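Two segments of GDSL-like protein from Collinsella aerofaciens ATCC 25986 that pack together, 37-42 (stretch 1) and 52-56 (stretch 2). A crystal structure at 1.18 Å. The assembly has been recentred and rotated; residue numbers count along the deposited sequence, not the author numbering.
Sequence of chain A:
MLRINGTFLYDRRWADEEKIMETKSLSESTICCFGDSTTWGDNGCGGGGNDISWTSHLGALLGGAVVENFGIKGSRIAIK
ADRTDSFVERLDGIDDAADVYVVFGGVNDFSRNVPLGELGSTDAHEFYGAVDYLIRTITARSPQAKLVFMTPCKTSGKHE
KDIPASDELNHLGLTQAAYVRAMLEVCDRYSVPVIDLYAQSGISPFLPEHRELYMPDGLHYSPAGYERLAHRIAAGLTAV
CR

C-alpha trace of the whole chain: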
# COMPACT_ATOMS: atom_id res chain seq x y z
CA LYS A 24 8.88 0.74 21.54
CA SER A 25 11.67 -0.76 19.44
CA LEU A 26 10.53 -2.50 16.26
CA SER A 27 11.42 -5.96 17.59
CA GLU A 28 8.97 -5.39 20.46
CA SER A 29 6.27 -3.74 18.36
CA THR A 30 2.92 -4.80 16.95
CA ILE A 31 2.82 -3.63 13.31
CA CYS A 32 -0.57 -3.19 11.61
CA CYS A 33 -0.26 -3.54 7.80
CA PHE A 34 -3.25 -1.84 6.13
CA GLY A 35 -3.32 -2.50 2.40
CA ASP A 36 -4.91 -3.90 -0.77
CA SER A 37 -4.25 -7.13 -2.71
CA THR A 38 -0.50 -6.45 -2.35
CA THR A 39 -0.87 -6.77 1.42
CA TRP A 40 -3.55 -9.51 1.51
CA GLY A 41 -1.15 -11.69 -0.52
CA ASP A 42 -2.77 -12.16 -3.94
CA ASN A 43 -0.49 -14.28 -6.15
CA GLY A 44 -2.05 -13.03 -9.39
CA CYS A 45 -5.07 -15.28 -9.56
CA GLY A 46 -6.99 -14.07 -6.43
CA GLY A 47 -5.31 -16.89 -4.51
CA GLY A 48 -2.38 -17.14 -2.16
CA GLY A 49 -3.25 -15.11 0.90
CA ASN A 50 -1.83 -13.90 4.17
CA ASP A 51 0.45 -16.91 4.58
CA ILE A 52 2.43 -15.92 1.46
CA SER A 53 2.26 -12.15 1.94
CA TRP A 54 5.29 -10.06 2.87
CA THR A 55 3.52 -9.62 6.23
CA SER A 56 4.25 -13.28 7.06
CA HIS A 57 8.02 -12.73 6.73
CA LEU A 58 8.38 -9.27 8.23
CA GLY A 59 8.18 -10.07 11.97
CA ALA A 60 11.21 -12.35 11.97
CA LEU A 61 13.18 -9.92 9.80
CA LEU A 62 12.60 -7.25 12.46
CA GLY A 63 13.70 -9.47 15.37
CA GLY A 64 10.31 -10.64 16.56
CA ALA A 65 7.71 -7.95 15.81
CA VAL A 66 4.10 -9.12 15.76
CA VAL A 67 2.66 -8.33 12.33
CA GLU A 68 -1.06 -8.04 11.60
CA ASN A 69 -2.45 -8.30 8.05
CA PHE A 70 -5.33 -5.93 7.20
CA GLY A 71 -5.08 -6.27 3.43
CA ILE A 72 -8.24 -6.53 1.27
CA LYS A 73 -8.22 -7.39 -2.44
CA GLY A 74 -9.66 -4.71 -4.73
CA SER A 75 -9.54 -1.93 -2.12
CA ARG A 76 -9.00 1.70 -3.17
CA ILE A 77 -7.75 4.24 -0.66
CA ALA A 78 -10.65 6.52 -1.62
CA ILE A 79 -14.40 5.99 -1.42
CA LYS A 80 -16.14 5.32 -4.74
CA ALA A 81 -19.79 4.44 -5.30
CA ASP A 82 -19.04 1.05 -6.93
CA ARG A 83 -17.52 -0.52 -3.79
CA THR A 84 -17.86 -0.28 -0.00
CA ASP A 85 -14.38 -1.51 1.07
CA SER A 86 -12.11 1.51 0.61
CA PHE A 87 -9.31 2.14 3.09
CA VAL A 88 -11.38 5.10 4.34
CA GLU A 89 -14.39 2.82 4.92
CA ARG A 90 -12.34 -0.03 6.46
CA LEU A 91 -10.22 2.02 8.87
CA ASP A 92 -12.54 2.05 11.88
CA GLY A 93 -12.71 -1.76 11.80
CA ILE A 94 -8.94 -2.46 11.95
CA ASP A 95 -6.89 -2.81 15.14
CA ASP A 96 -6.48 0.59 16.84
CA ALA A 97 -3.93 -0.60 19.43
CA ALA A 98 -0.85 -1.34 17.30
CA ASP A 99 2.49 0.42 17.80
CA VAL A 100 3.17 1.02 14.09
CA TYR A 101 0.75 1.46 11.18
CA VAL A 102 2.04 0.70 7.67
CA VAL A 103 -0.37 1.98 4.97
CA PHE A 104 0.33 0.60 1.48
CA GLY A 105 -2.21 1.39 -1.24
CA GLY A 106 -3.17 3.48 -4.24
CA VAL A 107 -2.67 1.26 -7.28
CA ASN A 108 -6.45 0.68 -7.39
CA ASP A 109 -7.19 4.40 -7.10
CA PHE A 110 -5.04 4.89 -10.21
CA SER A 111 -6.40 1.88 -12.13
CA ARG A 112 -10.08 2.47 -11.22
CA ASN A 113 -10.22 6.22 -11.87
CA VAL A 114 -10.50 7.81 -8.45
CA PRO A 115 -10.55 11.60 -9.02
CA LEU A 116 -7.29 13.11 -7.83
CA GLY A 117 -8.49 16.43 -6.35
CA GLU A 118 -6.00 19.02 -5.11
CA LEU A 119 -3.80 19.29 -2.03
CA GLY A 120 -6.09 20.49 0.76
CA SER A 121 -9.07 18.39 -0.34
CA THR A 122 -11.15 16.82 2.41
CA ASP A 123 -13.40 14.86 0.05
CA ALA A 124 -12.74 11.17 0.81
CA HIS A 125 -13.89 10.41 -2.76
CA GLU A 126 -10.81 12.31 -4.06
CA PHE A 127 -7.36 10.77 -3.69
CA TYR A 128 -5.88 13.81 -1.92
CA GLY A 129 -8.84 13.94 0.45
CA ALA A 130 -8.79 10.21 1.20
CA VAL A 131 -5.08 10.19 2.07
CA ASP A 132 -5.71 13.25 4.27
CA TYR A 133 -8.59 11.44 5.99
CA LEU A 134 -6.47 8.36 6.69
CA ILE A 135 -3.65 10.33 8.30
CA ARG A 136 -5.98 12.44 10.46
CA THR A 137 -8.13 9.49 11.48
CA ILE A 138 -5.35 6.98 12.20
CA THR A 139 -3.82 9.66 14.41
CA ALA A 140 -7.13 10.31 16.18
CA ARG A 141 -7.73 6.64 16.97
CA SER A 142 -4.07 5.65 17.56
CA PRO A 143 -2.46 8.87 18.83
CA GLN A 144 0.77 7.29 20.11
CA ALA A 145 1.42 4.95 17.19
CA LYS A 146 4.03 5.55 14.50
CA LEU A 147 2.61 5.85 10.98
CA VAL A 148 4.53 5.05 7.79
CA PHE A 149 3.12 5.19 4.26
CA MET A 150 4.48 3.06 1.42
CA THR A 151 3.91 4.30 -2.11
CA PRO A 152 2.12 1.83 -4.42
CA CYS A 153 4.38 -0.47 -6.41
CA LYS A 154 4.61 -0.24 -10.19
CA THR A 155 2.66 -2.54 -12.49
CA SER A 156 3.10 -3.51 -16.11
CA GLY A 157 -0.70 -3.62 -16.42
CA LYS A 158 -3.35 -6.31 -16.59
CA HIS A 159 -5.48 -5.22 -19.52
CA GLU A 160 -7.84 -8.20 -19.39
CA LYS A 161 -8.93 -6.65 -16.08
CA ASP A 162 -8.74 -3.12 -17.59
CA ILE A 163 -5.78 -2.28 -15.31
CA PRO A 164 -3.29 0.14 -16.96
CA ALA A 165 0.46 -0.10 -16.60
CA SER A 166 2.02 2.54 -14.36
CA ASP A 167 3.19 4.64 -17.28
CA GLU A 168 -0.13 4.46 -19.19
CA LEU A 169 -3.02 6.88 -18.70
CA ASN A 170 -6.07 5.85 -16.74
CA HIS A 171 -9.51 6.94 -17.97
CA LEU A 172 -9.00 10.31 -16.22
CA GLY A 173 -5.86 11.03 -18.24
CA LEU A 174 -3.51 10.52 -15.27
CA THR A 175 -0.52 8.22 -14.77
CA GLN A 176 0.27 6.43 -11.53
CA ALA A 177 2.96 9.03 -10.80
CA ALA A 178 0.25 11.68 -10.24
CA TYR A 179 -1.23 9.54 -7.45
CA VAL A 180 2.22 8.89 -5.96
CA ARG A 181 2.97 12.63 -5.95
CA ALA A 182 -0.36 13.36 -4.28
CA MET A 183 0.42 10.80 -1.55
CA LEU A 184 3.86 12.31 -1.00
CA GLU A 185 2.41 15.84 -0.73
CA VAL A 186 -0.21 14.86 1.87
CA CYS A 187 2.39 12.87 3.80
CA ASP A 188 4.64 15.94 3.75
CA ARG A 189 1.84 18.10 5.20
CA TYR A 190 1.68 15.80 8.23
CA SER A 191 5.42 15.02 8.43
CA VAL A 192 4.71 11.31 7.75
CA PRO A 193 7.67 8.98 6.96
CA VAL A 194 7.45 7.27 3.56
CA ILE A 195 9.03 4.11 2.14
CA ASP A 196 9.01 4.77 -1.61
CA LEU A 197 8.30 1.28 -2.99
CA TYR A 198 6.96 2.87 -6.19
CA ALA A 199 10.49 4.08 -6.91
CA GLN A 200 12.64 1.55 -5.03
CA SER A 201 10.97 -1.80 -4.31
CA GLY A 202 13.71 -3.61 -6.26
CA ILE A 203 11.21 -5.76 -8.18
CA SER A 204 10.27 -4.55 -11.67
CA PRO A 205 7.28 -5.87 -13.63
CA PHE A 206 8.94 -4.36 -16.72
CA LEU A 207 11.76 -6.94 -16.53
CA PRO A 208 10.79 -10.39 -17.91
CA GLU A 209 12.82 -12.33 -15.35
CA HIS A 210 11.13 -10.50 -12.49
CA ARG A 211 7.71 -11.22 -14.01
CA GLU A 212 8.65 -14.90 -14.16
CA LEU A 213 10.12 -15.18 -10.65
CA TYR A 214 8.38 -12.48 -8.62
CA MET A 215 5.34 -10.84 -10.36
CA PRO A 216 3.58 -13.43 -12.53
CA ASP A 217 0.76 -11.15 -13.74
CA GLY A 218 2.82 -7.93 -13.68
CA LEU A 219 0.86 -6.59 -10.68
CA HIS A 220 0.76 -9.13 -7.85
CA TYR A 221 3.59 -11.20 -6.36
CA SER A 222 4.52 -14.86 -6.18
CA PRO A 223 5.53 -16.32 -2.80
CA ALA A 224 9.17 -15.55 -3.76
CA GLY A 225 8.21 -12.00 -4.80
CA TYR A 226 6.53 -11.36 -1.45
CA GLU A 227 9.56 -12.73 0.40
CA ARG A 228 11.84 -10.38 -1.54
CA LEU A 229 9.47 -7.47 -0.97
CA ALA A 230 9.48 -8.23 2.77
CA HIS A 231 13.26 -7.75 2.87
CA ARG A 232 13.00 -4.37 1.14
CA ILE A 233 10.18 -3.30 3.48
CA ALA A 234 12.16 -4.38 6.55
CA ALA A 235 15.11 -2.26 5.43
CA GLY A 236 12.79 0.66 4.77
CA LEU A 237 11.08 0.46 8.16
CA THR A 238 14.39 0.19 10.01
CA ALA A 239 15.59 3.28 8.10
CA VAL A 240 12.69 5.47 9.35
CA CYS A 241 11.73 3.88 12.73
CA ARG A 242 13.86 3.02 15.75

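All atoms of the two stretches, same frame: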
# COMPACT_ATOMS: atom_id res chain seq x y z
N SER A 37 -4.68 -5.78 -2.32
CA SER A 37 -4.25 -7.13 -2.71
C SER A 37 -2.78 -7.37 -2.42
O SER A 37 -2.37 -8.53 -2.19
CB SER A 37 -4.45 -7.37 -4.21
OG SER A 37 -5.72 -6.95 -4.67
N THR A 38 -1.95 -6.33 -2.53
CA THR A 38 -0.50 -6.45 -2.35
C THR A 38 -0.09 -6.50 -0.90
O THR A 38 1.10 -6.66 -0.61
CB THR A 38 0.24 -5.34 -3.13
OG1 THR A 38 -0.11 -4.03 -2.66
CG2 THR A 38 -0.02 -5.46 -4.63
N THR A 39 -1.05 -6.38 0.03
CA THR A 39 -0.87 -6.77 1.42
C THR A 39 -1.60 -8.07 1.74
O THR A 39 -1.03 -8.93 2.42
CB THR A 39 -1.32 -5.63 2.38
OG1 THR A 39 -0.46 -4.50 2.20
CG2 THR A 39 -1.23 -6.06 3.82
N TRP A 40 -2.83 -8.26 1.25
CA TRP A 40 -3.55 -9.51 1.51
C TRP A 40 -2.70 -10.71 1.11
O TRP A 40 -2.71 -11.74 1.81
CB TRP A 40 -4.86 -9.53 0.73
CG TRP A 40 -5.70 -10.75 1.07
CD1 TRP A 40 -6.51 -10.89 2.16
CD2 TRP A 40 -5.80 -11.98 0.33
NE1 TRP A 40 -7.09 -12.14 2.15
CE2 TRP A 40 -6.68 -12.83 1.04
CE3 TRP A 40 -5.24 -12.43 -0.87
CZ2 TRP A 40 -6.99 -14.12 0.60
CZ3 TRP A 40 -5.56 -13.71 -1.33
CH2 TRP A 40 -6.41 -14.55 -0.57
N GLY A 41 -1.98 -10.60 -0.01
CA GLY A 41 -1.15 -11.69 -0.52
C GLY A 41 -1.65 -12.35 -1.79
O GLY A 41 -1.41 -13.54 -1.98
N ASP A 42 -2.30 -11.59 -2.68
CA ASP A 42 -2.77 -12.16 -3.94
C ASP A 42 -1.56 -12.53 -4.79
O ASP A 42 -0.64 -11.73 -4.96
CB ASP A 42 -3.63 -11.09 -4.63
CG ASP A 42 -4.38 -11.57 -5.86
OD1 ASP A 42 -4.00 -12.57 -6.49
OD2 ASP A 42 -5.38 -10.89 -6.19
N ILE A 52 1.35 -16.21 2.39
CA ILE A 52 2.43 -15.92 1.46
C ILE A 52 2.80 -14.45 1.42
O ILE A 52 3.80 -14.09 0.77
CB ILE A 52 2.18 -16.44 0.02
CG1 ILE A 52 1.11 -15.61 -0.71
CG2 ILE A 52 1.82 -17.93 0.03
CD1 ILE A 52 1.14 -15.81 -2.22
N SER A 53 2.02 -13.58 2.05
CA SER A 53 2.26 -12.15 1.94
C SER A 53 3.60 -11.78 2.58
O SER A 53 4.15 -12.51 3.42
CB SER A 53 1.16 -11.39 2.69
OG SER A 53 1.45 -9.99 2.68
N TRP A 54 4.13 -10.62 2.18
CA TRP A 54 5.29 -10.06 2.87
C TRP A 54 5.05 -9.95 4.36
O TRP A 54 6.01 -10.01 5.15
CB TRP A 54 5.67 -8.71 2.26
CG TRP A 54 4.58 -7.67 2.28
CD1 TRP A 54 3.66 -7.44 1.28
CD2 TRP A 54 4.31 -6.70 3.30
NE1 TRP A 54 2.84 -6.39 1.63
CE2 TRP A 54 3.22 -5.91 2.86
CE3 TRP A 54 4.90 -6.41 4.55
CZ2 TRP A 54 2.72 -4.85 3.61
CZ3 TRP A 54 4.40 -5.33 5.29
CH2 TRP A 54 3.32 -4.58 4.82
N THR A 55 3.78 -9.77 4.80
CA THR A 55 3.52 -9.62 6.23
C THR A 55 3.94 -10.86 7.01
O THR A 55 4.28 -10.77 8.20
CB THR A 55 2.03 -9.37 6.49
OG1 THR A 55 1.22 -10.44 5.98
CG2 THR A 55 1.58 -8.06 5.83
N SER A 56 3.92 -12.03 6.37
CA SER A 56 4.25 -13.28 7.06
C SER A 56 5.75 -13.43 7.30
O SER A 56 6.15 -14.26 8.13
CB SER A 56 3.74 -14.49 6.26
OG SER A 56 4.50 -14.69 5.08

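Two side-chain-to-backbone hydrogen bonds carry the polar part of this contact, and both use carbonyls at the end of the short helix 37-40. The indole NE1 of Trp54 donates to Thr38 O at 2.8 Å; the N-H...O angle of 135° shows a short bond that is noticeably bent. The hydroxyl OG of Ser53 donates to Thr39 O at 2.7 Å. Within stretch 1 the backbone bonds turn back to one acceptor, with Gly41 N 3.0 Å and Asp42 N 3.1 Å from Ser37 O. The next two carbonyls, those of Thr38 and Thr39, are the ones that receive donors from stretch 2.

The rotamers account for how the donors arrive. Ser53 has its CA-to-CB bond directed toward stretch 1, and chi1 of 176° (t) places OG beside Thr39 O. Ser53 OG also accepts from Thr55 N at 3.2 Å with a nearly straight N-H...O angle of 171°, a capping bond at the turn that leads into the following helix. A small hydroxyl side chain suits this position because one atom serves as donor across the contact and as acceptor within its own stretch. The turn is closed further by Ser53 O, which accepts from Ser56 N at 3.0 Å and from Ser56 OG at 2.8 Å. Trp54 leaves its backbone sideways, but chi1 of 58° (p) and chi2 of -91° bring the end of the indole nearer to stretch 1. Thr38 O and Thr39 OG1 both lie at the edge of the ring, near its plane, the latter 3.5 Å from Trp54 CZ2.

The remaining contacts are van der Waals. The methyl CG2 of Thr39 lies 4.0 Å from CG2 of Thr55, so two buried threonines meet through their nonpolar branches, while OG1 of Thr55 is hydrogen-bonded elsewhere in the structure. Ile52, with chi1 at 72° (p) and chi2 at 163° (t), extends CD1 to 3.4 Å from Gly41 O.

The backbones come closest at Gly41 and Ser53, whose CA atoms are 4.2 Å apart; Gly41 CA is 4.0 Å from Ser53 CB. Two lines of evidence favour glycine here. Its phi/psi of 110/33 would jam a CB against the preceding carbonyl oxygen, and an ideally placed CB would point toward stretch 2, only 3.3 Å from Ser53 CB. Altogether the stretches bury 262 Å², summed over both sides, with Thr39 and Trp54 giving the largest shares at 56 and 45 Å².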